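Local coordinates for penicillin-binding 1 transmembrane protein MrcA (Nitrosomonas europaea ATCC 19718, PDB 3D0F) that probably builds cell-wall peptidoglycan as a bifunctional glycosyltransferase and transpeptidase, the fragment here being its OB-like domain, at residues A48-R53 against T58-G63; H70-L73 against K78-E81; V92-T95 against S99-I102. One frame throughout, in Å; residues are numbered along the deposited sequence. Where two conformers were deposited one is given.

Interaction 1 of 3, residues A48-R53 against T58-G63; sequences AVEAFR and TIRITG
Val49 O is gripped by Ile61 N at 2.7 Å, with an N-H...O angle of 171°. CA of Arg60 adds a CA-H...O contact to the same oxygen at 3.4 Å. The return bond runs from Val49 N to Ile61 O, and Ala51 and Ile59 exchange a second reciprocal pair. These four bonds make Val49-Ile61 and Ala51-Ile59 hydrogen-bonded pairs, with Glu50-Arg60 and Phe52-Thr58 as the non-hydrogen-bonded pairs between them and beyond.

Side chains sort by face. Val49, Ala51, Ile59 and Ile61 share the inner face, where Val49 CG1 meets Ile61 CD1 at 4.3 Å; Leu66, Ile90 and Val92 also pack there. Ile59 holds CG1 between its backbone N and carbonyl carbon (chi1 58°), which brings that atom to 3.5 Å from Ala51 O, while its CG2 branch reaches the guanidinium edge of Arg53 at NE. That guanidinium also forms a salt bridge with Glu57.

On the outer face Glu50 OE2 approaches the edge of the Arg60 guanidinium in its plane, but the salt bridge to NE is long at 3.8 Å and the two group planes stand 88° apart, so it is probably a loose pairing. Ala48 CB lies over one face of the same guanidinium, 3.6 Å from NH2. Thr58 OG1 sits at the edge of the Phe52 ring, and Leu23 of the second subunit packs on Phe52. Such alternating pairs, closed by a short connection, characterise an antiparallel beta hairpin, here at one margin of the OB-like domain's sheet.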
ATOM      1  N   ALA A  48       4.824  17.405  15.446  1.00 15.44           N
ATOM      2  CA  ALA A  48       4.008  17.158  14.273  1.00 16.18           C
ATOM      3  C   ALA A  48       4.854  17.161  13.005  1.00 16.57           C
ATOM      4  O   ALA A  48       5.711  18.017  12.835  1.00 16.49           O
ATOM      5  CB  ALA A  48       2.988  18.240  14.145  1.00 16.54           C
ATOM      6  N   VAL A  49       4.579  16.222  12.124  1.00 16.15           N
ATOM      7  CA  VAL A  49       5.144  16.192  10.791  1.00 15.46           C
ATOM      8  C   VAL A  49       3.971  16.246   9.816  1.00 16.21           C
ATOM      9  O   VAL A  49       3.026  15.436   9.927  1.00 15.82           O
ATOM     10  CB  VAL A  49       5.945  14.886  10.601  1.00 14.79           C
ATOM     11  CG1 VAL A  49       6.308  14.684   9.138  1.00 16.16           C
ATOM     12  CG2 VAL A  49       7.149  14.872  11.559  1.00 15.90           C
ATOM     13  N   GLU A  50       4.035  17.172   8.852  1.00 16.26           N
ATOM     14  CA  GLU A  50       3.080  17.213   7.740  1.00 17.37           C
ATOM     15  C   GLU A  50       3.796  16.627   6.528  1.00 17.25           C
ATOM     16  O   GLU A  50       4.932  17.012   6.240  1.00 16.35           O
ATOM     17  CB  GLU A  50       2.676  18.661   7.415  1.00 18.76           C
ATOM     18  CG  GLU A  50       1.895  19.316   8.515  1.00 22.56           C
ATOM     19  CD  GLU A  50       0.838  20.329   8.061  1.00 27.08           C
ATOM     20  OE1 GLU A  50       0.844  20.800   6.894  1.00 32.70           O
ATOM     21  OE2 GLU A  50      -0.015  20.651   8.934  1.00 39.15           O
ATOM     22  N   ALA A  51       3.147  15.719   5.821  1.00 15.79           N
ATOM     23  CA  ALA A  51       3.733  15.063   4.669  1.00 16.62           C
ATOM     24  C   ALA A  51       2.711  14.897   3.543  1.00 16.84           C
ATOM     25  O   ALA A  51       1.513  14.723   3.815  1.00 19.46           O
ATOM     26  CB  ALA A  51       4.362  13.711   5.072  1.00 17.11           C
ATOM     27  N   PHE A  52       3.167  14.970   2.303  1.00 16.37           N
ATOM     28  CA  PHE A  52       2.335  14.824   1.114  1.00 17.59           C
ATOM     29  C   PHE A  52       2.498  13.411   0.555  1.00 18.32           C
ATOM     30  O   PHE A  52       3.611  12.948   0.367  1.00 17.79           O
ATOM     31  CB  PHE A  52       2.784  15.843   0.050  1.00 17.85           C
ATOM     32  CG  PHE A  52       1.951  15.842  -1.202  1.00 18.30           C
ATOM     33  CD1 PHE A  52       0.850  16.667  -1.294  1.00 21.76           C
ATOM     34  CD2 PHE A  52       2.325  15.103  -2.302  1.00 20.75           C
ATOM     35  CE1 PHE A  52       0.061  16.705  -2.464  1.00 20.36           C
ATOM     36  CE2 PHE A  52       1.530  15.105  -3.477  1.00 19.72           C
ATOM     37  CZ  PHE A  52       0.418  15.927  -3.539  1.00 22.60           C
ATOM     38  N   ARG A  53       1.401  12.697   0.349  1.00 19.08           N
ATOM     39  CA  ARG A  53       1.499  11.330  -0.200  1.00 20.23           C
ATOM     40  C   ARG A  53       1.041  11.287  -1.675  1.00 21.07           C
ATOM     41  O   ARG A  53       0.456  12.220  -2.156  1.00 20.64           O
ATOM     42  CB  ARG A  53       0.743  10.307   0.666  1.00 22.94           C
ATOM     43  CG  ARG A  53      -0.652  10.589   0.952  1.00 23.31           C
ATOM     44  CD  ARG A  53      -1.109   9.597   2.020  1.00 22.13           C
ATOM     45  NE  ARG A  53      -2.506   9.579   2.250  1.00 24.32           N
ATOM     46  CZ  ARG A  53      -3.347   8.648   1.775  1.00 23.15           C
ATOM     47  NH1 ARG A  53      -2.927   7.683   0.972  1.00 26.13           N
ATOM     48  NH2 ARG A  53      -4.623   8.702   2.082  1.00 24.48           N
ATOM     49  N   THR A  58      -2.422  15.577   2.090  1.00 21.52           N
ATOM     50  CA  THR A  58      -1.409  15.999   3.056  1.00 21.28           C
ATOM     51  C   THR A  58      -1.890  15.426   4.384  1.00 21.26           C
ATOM     52  O   THR A  58      -3.044  15.603   4.802  1.00 24.07           O
ATOM     53  CB  THR A  58      -1.204  17.502   3.109  1.00 22.75           C
ATOM     54  OG1 THR A  58      -0.724  17.983   1.832  1.00 23.47           O
ATOM     55  CG2 THR A  58      -0.173  17.867   4.196  1.00 23.69           C
ATOM     56  N   ILE A  59      -1.016  14.662   4.993  1.00 18.81           N
ATOM     57  CA  ILE A  59      -1.298  14.026   6.293  1.00 17.71           C
ATOM     58  C   ILE A  59      -0.472  14.708   7.388  1.00 16.62           C
ATOM     59  O   ILE A  59       0.541  15.329   7.106  1.00 15.72           O
ATOM     60  CB  ILE A  59      -0.987  12.492   6.294  1.00 16.48           C
ATOM     61  CG1 ILE A  59       0.472  12.183   5.922  1.00 18.49           C
ATOM     62  CG2 ILE A  59      -1.941  11.741   5.316  1.00 20.69           C
ATOM     63  CD1 ILE A  59       0.879  10.704   6.063  1.00 18.71           C
ATOM     64  N   ARG A  60      -0.979  14.599   8.614  1.00 17.01           N
ATOM     65  CA  ARG A  60      -0.307  15.120   9.791  1.00 16.90           C
ATOM     66  C   ARG A  60      -0.054  13.967  10.763  1.00 18.52           C
ATOM     67  O   ARG A  60      -1.026  13.326  11.223  1.00 18.30           O
ATOM     68  CB  ARG A  60      -1.157  16.217  10.451  1.00 18.21           C
ATOM     69  CG  ARG A  60      -0.419  17.111  11.402  1.00 22.16           C
ATOM     70  CD  ARG A  60      -1.289  18.390  11.686  1.00 22.79           C
ATOM     71  NE  ARG A  60      -0.586  19.378  12.462  1.00 30.28           N
ATOM     72  CZ  ARG A  60      -0.577  19.445  13.783  1.00 29.98           C
ATOM     73  NH1 ARG A  60      -1.244  18.558  14.544  1.00 33.28           N
ATOM     74  NH2 ARG A  60       0.129  20.409  14.359  1.00 32.68           N
ATOM     75  N   ILE A  61       1.210  13.752  11.120  1.00 15.91           N
ATOM     76  CA  ILE A  61       1.642  12.641  12.008  1.00 15.94           C
ATOM     77  C   ILE A  61       2.029  13.279  13.332  1.00 16.27           C
ATOM     78  O   ILE A  61       2.823  14.220  13.351  1.00 14.90           O
ATOM     79  CB  ILE A  61       2.803  11.829  11.421  1.00 16.25           C
ATOM     80  CG1 ILE A  61       2.407  11.334  10.011  1.00 20.10           C
ATOM     81  CG2 ILE A  61       3.187  10.617  12.331  1.00 16.57           C
ATOM     82  CD1 ILE A  61       3.548  11.374   9.001  1.00 23.93           C
ATOM     83  N   THR A  62       1.484  12.723  14.423  1.00 14.89           N
ATOM     84  CA  THR A  62       1.662  13.269  15.769  1.00 14.15           C
ATOM     85  C   THR A  62       1.698  12.114  16.777  1.00 14.35           C
ATOM     86  O   THR A  62       1.452  10.979  16.410  1.00 14.11           O
ATOM     87  CB  THR A  62       0.501  14.211  16.190  1.00 14.81           C
ATOM     88  OG1 THR A  62      -0.740  13.466  16.263  1.00 13.82           O
ATOM     89  CG2 THR A  62       0.365  15.364  15.170  1.00 14.18           C
ATOM     90  N   GLY A  63       1.934  12.421  18.039  1.00 13.00           N
ATOM     91  CA  GLY A  63       1.806  11.433  19.134  1.00 14.55           C
ATOM     92  C   GLY A  63       2.508  10.101  18.837  1.00 15.23           C
ATOM     93  O   GLY A  63       3.693  10.052  18.499  1.00 15.55           O
TER

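Interaction 2 of 3, residues H70-L73 against K78-E81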
ATOM      1  N   HIS A  70      11.629   9.170  16.648  1.00 20.96           N
ATOM      2  CA  HIS A  70      11.997  10.185  17.656  1.00 22.50           C
ATOM      3  C   HIS A  70      13.363  10.858  17.473  1.00 22.69           C
ATOM      4  O   HIS A  70      13.472  12.093  17.545  1.00 23.41           O
ATOM      5  CB  HIS A  70      11.830   9.623  19.091  1.00 23.45           C
ATOM      6  CG  HIS A  70      12.721   8.456  19.461  1.00 26.82           C
ATOM      7  ND1 HIS A  70      12.537   7.170  18.998  1.00 32.13           N
ATOM      8  CD2 HIS A  70      13.761   8.382  20.341  1.00 30.02           C
ATOM      9  CE1 HIS A  70      13.453   6.369  19.518  1.00 33.51           C
ATOM     10  NE2 HIS A  70      14.205   7.081  20.340  1.00 33.86           N
ATOM     11  N   ARG A  71      14.356  10.059  17.148  1.00 23.67           N
ATOM     12  CA  ARG A  71      15.739  10.538  17.124  1.00 25.02           C
ATOM     13  C   ARG A  71      15.955  11.443  15.942  1.00 22.30           C
ATOM     14  O   ARG A  71      16.802  12.310  15.972  1.00 22.56           O
ATOM     15  CB  ARG A  71      16.661   9.358  17.086  1.00 24.82           C
ATOM     16  CG  ARG A  71      16.541   8.575  18.393  1.00 30.85           C
ATOM     17  CD  ARG A  71      17.225   7.237  18.386  1.00 31.45           C
ATOM     18  NE  ARG A  71      18.430   7.154  17.567  1.00 37.79           N
ATOM     19  CZ  ARG A  71      19.575   7.783  17.809  1.00 38.95           C
ATOM     20  NH1 ARG A  71      19.705   8.616  18.841  1.00 41.74           N
ATOM     21  NH2 ARG A  71      20.608   7.575  16.995  1.00 39.77           N
ATOM     22  N   PHE A  72      15.154  11.216  14.908  1.00 19.79           N
ATOM     23  CA  PHE A  72      15.189  12.054  13.715  1.00 19.43           C
ATOM     24  C   PHE A  72      14.341  13.307  13.768  1.00 19.65           C
ATOM     25  O   PHE A  72      14.295  14.045  12.797  1.00 19.12           O
ATOM     26  CB  PHE A  72      14.864  11.178  12.504  1.00 18.19           C
ATOM     27  CG  PHE A  72      15.928  10.151  12.259  1.00 18.08           C
ATOM     28  CD1 PHE A  72      15.964   8.964  12.978  1.00 20.24           C
ATOM     29  CD2 PHE A  72      16.950  10.416  11.361  1.00 18.30           C
ATOM     30  CE1 PHE A  72      17.002   8.058  12.765  1.00 18.89           C
ATOM     31  CE2 PHE A  72      17.984   9.506  11.154  1.00 20.19           C
ATOM     32  CZ  PHE A  72      17.993   8.343  11.855  1.00 19.83           C
ATOM     33  N   LEU A  73      13.721  13.576  14.925  1.00 20.27           N
ATOM     34  CA  LEU A  73      12.948  14.798  15.150  1.00 22.90           C
ATOM     35  C   LEU A  73      13.437  15.597  16.358  1.00 25.29           C
ATOM     36  O   LEU A  73      12.960  16.706  16.597  1.00 26.73           O
ATOM     37  CB  LEU A  73      11.469  14.420  15.388  1.00 23.31           C
ATOM     38  CG  LEU A  73      10.789  13.771  14.182  1.00 21.31           C
ATOM     39  CD1 LEU A  73       9.558  12.969  14.674  1.00 24.18           C
ATOM     40  CD2 LEU A  73      10.433  14.854  13.206  1.00 20.23           C
ATOM     41  N   LYS A  78      24.267  14.111  16.819  1.00 25.11           N
ATOM     42  CA  LYS A  78      24.857  13.012  16.072  1.00 26.59           C
ATOM     43  C   LYS A  78      24.104  12.719  14.784  1.00 25.93           C
ATOM     44  O   LYS A  78      24.697  12.278  13.811  1.00 27.46           O
ATOM     45  CB  LYS A  78      24.873  11.739  16.901  1.00 27.40           C
ATOM     46  CG  LYS A  78      25.813  11.793  18.099  1.00 30.20           C
ATOM     47  CD  LYS A  78      25.540  10.625  19.047  1.00 30.42           C
ATOM     48  CE  LYS A  78      26.310  10.758  20.345  1.00 33.03           C
ATOM     49  NZ  LYS A  78      26.181   9.484  21.134  1.00 35.70           N
ATOM     50  N   ILE A  79      22.798  12.934  14.790  1.00 23.73           N
ATOM     51  CA  ILE A  79      22.011  12.722  13.579  1.00 23.46           C
ATOM     52  C   ILE A  79      22.211  13.905  12.618  1.00 22.14           C
ATOM     53  O   ILE A  79      22.308  13.714  11.410  1.00 20.70           O
ATOM     54  CB  ILE A  79      20.548  12.454  13.935  1.00 24.00           C
ATOM     55  CG1 ILE A  79      20.468  11.038  14.517  1.00 27.47           C
ATOM     56  CG2 ILE A  79      19.628  12.559  12.688  1.00 23.08           C
ATOM     57  CD1 ILE A  79      19.388  10.854  15.435  1.00 30.61           C
ATOM     58  N   GLY A  80      22.277  15.119  13.154  1.00 21.67           N
ATOM     59  CA  GLY A  80      22.525  16.305  12.309  1.00 23.17           C
ATOM     60  C   GLY A  80      21.510  16.450  11.189  1.00 23.16           C
ATOM     61  O   GLY A  80      20.335  16.202  11.420  1.00 21.68           O
ATOM     62  N   GLU A  81      21.942  16.805   9.961  1.00 23.84           N
ATOM     63  CA  GLU A  81      20.985  16.984   8.844  1.00 24.68           C
ATOM     64  C   GLU A  81      20.474  15.675   8.220  1.00 24.33           C
ATOM     65  O   GLU A  81      19.716  15.725   7.249  1.00 25.22           O
ATOM     66  CB  GLU A  81      21.536  17.922   7.741  1.00 26.64           C
ATOM     67  CG  GLU A  81      21.609  19.413   8.107  1.00 29.65           C
ATOM     68  CD  GLU A  81      20.268  20.187   7.953  1.00 33.89           C
ATOM     69  OE1 GLU A  81      19.941  20.677   6.817  1.00 31.41           O
ATOM     70  OE2 GLU A  81      19.550  20.318   8.985  1.00 40.88           O
TER
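A long loop between strands 58-61 and 88-94 of the OB-like domain folds back on itself where Ile79 packs against Arg71 and Phe72. Neither segment forms a regular helix or strand, although a turn-like bond from Leu73 N to His70 O, 3.0 Å long, curls the first one. No hydrogen bond crosses between the segments; the joining is done by one branched side chain. Phe72 CA and Ile79 CA remain 6.9 Å apart, so the Ile79 side chain has to span the gap, and its CD1 comes 3.0 Å from the backbone atom Arg71 O, a close approach that is no hydrogen bond.

Ile79 points its side chain toward residues 70-73 and divides it between two neighbours. With CG2 anti to its backbone N and CG1 beside that N (chi1 -73°), the two branches diverge. CG2 takes the Phe72 side, meeting CD2 at 3.7 Å and CE2 at 3.8 Å, and CG1 lies over one face of the ring. The two side chains run at about a right angle. Phe72 has further partners: Ile84 packs on it within the chain, and Tyr4 of the second subunit meets its ring edge-to-face, placing this loop at the dimer interface.

The other branch ends in CD1, which faces Arg71. The arginine chain bends at chi3 (32°), bringing its guanidinium round so that one face lies over the methyl, while NH1 forms a salt bridge with Asp76. Arg71 O, meanwhile, accepts a hydrogen bond from Ser74 OG. The methyl thus sits in the crook of the bent arginine: Ile79 CD1 lies 3.5 Å from Arg71 CB and 3.8 Å from Arg71 NH2.

Interaction 3 of 3, residues V92-T95 against S99-I102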
ATOM      1  N   VAL A  92       5.111   5.977   5.333  1.00 16.11           N
ATOM      2  CA  VAL A  92       4.028   6.084   6.319  1.00 15.28           C
ATOM      3  C   VAL A  92       3.018   4.963   6.195  1.00 16.66           C
ATOM      4  O   VAL A  92       2.819   4.408   5.099  1.00 17.18           O
ATOM      5  CB  VAL A  92       3.320   7.450   6.179  1.00 15.17           C
ATOM      6  CG1 VAL A  92       4.311   8.559   6.446  1.00 16.98           C
ATOM      7  CG2 VAL A  92       2.750   7.621   4.775  1.00 17.06           C
ATOM      8  N   LYS A  93       2.354   4.677   7.311  1.00 16.96           N
ATOM      9  CA  LYS A  93       1.294   3.677   7.308  1.00 17.78           C
ATOM     10  C   LYS A  93       0.163   4.166   8.233  1.00 18.76           C
ATOM     11  O   LYS A  93       0.444   4.647   9.332  1.00 18.51           O
ATOM     12  CB  LYS A  93       1.874   2.367   7.824  1.00 18.95           C
ATOM     13  CG  LYS A  93       0.952   1.153   7.765  1.00 19.52           C
ATOM     14  CD  LYS A  93       1.673  -0.085   8.255  1.00 22.77           C
ATOM     15  CE  LYS A  93       0.780  -1.283   8.427  1.00 29.12           C
ATOM     16  NZ  LYS A  93      -0.316  -1.434   7.495  1.00 35.66           N
ATOM     17  N   LYS A  94      -1.065   3.847   7.854  1.00 18.93           N
ATOM     18  CA  LYS A  94      -2.241   4.235   8.616  1.00 19.03           C
ATOM     19  C   LYS A  94      -2.571   3.098   9.586  1.00 19.84           C
ATOM     20  O   LYS A  94      -2.719   1.933   9.159  1.00 20.14           O
ATOM     21  CB  LYS A  94      -3.392   4.526   7.666  1.00 19.81           C
ATOM     22  CG  LYS A  94      -4.578   5.207   8.337  1.00 20.93           C
ATOM     23  CD  LYS A  94      -5.683   5.443   7.334  1.00 23.85           C
ATOM     24  CE  LYS A  94      -6.707   6.431   7.814  1.00 30.64           C
ATOM     25  NZ  LYS A  94      -7.847   6.430   6.870  1.00 34.58           N
ATOM     26  N   THR A  95      -2.674   3.396  10.872  1.00 19.44           N
ATOM     27  CA  THR A  95      -3.018   2.376  11.834  1.00 19.60           C
ATOM     28  C   THR A  95      -4.513   2.032  11.776  1.00 18.84           C
ATOM     29  O   THR A  95      -5.321   2.747  11.170  1.00 18.25           O
ATOM     30  CB  THR A  95      -2.696   2.802  13.233  1.00 19.73           C
ATOM     31  OG1 THR A  95      -3.645   3.828  13.600  1.00 21.01           O
ATOM     32  CG2 THR A  95      -1.230   3.314  13.363  1.00 19.35           C
ATOM     33  N   SER A  99      -4.844   6.827  12.591  1.00 16.29           N
ATOM     34  CA  SER A  99      -3.781   7.828  12.588  1.00 15.32           C
ATOM     35  C   SER A  99      -2.619   7.286  11.770  1.00 16.22           C
ATOM     36  O   SER A  99      -2.365   6.062  11.725  1.00 15.94           O
ATOM     37  CB  SER A  99      -3.305   8.133  14.029  1.00 15.41           C
ATOM     38  OG  SER A  99      -4.267   8.761  14.856  1.00 17.04           O
ATOM     39  N   TRP A 100      -1.876   8.181  11.111  1.00 15.27           N
ATOM     40  CA  TRP A 100      -0.712   7.811  10.353  1.00 15.15           C
ATOM     41  C   TRP A 100       0.497   7.711  11.249  1.00 15.23           C
ATOM     42  O   TRP A 100       0.618   8.449  12.223  1.00 15.34           O
ATOM     43  CB  TRP A 100      -0.450   8.838   9.232  1.00 16.75           C
ATOM     44  CG  TRP A 100      -1.515   8.751   8.144  1.00 17.02           C
ATOM     45  CD1 TRP A 100      -2.690   9.422   8.105  1.00 19.56           C
ATOM     46  CD2 TRP A 100      -1.496   7.924   6.968  1.00 17.19           C
ATOM     47  NE1 TRP A 100      -3.426   9.053   7.000  1.00 18.92           N
ATOM     48  CE2 TRP A 100      -2.696   8.159   6.271  1.00 19.29           C
ATOM     49  CE3 TRP A 100      -0.594   6.999   6.452  1.00 18.37           C
ATOM     50  CZ2 TRP A 100      -3.020   7.490   5.087  1.00 20.16           C
ATOM     51  CZ3 TRP A 100      -0.906   6.372   5.245  1.00 17.75           C
ATOM     52  CH2 TRP A 100      -2.117   6.606   4.600  1.00 19.63           C
ATOM     53  N   GLN A 101       1.420   6.813  10.889  1.00 15.53           N
ATOM     54  CA  GLN A 101       2.685   6.655  11.569  0.50 15.84           C
ATOM     55  C   GLN A 101       3.833   6.632  10.576  1.00 15.82           C
ATOM     56  O   GLN A 101       3.683   6.140   9.445  1.00 16.55           O
ATOM     57  CB  GLN A 101       2.660   5.350  12.382  0.50 16.46           C
ATOM     58  CG  GLN A 101       2.535   4.127  11.490  0.50 17.45           C
ATOM     59  CD  GLN A 101       2.193   2.827  12.180  0.50 18.58           C
ATOM     60  OE1 GLN A 101       1.651   1.926  11.526  0.50 19.21           O
ATOM     61  NE2 GLN A 101       2.534   2.697  13.452  0.50 20.26           N
ATOM     62  N   ILE A 102       4.990   7.148  10.996  1.00 15.21           N
ATOM     63  CA  ILE A 102       6.228   7.076  10.214  1.00 15.51           C
ATOM     64  C   ILE A 102       6.878   5.722  10.494  1.00 16.61           C
ATOM     65  O   ILE A 102       7.184   5.348  11.654  1.00 16.58           O
ATOM     66  CB  ILE A 102       7.188   8.190  10.558  1.00 16.25           C
ATOM     67  CG1 ILE A 102       6.566   9.566  10.288  1.00 16.91           C
ATOM     68  CG2 ILE A 102       8.499   7.951   9.802  1.00 18.24           C
ATOM     69  CD1 ILE A 102       7.456  10.769  10.626  1.00 16.52           C
TER
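Ser99 O accepts the straightest bond across this contact, from Thr95 N at 2.8 Å with an N-H...O angle of 175°. Thr95 OG1 lies 3.2 Å from the same Ser99 O, but its proton has a competing acceptor, so that bond is unsettled; weak bonds from Lys97 N and Gly98 N reach the hydroxyl from the turn.

Further along, Lys93 and Gln101 exchange one backbone bond in each direction, so that both N-H groups and both carbonyls have a partner. Lys93 N donates to Gln101 O at 2.9 Å, and Gln101 N returns a bond to Lys93 O. Val92 CA adds a CA-H...O contact to Gln101 O.

Trp100 lies on the opposite face of the strand pair from Gln101. Lys94 CB sits over its six-membered ring, 3.7 Å from the centroid and 1° off the normal, a CH-pi contact, while the extended lysine chain carries its amine away. Val92 CG2 meets Trp100 CE3 obliquely at 3.8 Å; Ile59 and Leu37 also touch the indole. On the other side Gln101, in the conformer given, one of two, runs alongside Lys93, both pointing the same way, and Thr95 CG2 packs against its CD.

Reciprocal backbone bonds flanked by the non-hydrogen-bonded pairs Val92-Ile102 and Lys94-Trp100 mark the antiparallel beta hairpin of strands 88-94 and 100-103, which forms one margin of the OB-like domain's sheet.

Along the chain the three contacts come in series, each closing before the next opens, and all lie in the OB-like domain. Interactions 1 and 3 are hairpins at the two ends of one antiparallel sheet ordered 58-61, 48-53, 37-45, 88-94, 100-103. Their centres are nevertheless only 9 Å apart, and Ile61 CD1 packs 3.7 Å from Ile102 CG1: the sheet curls until its outermost strands meet, consistent with the barrel of an OB fold. Interaction 2, in the loop linking the hairpins, is centred about 17 Å from interaction 1, which it touches through Leu73 and Val49, and about 20 Å from interaction 3, which it does not touch.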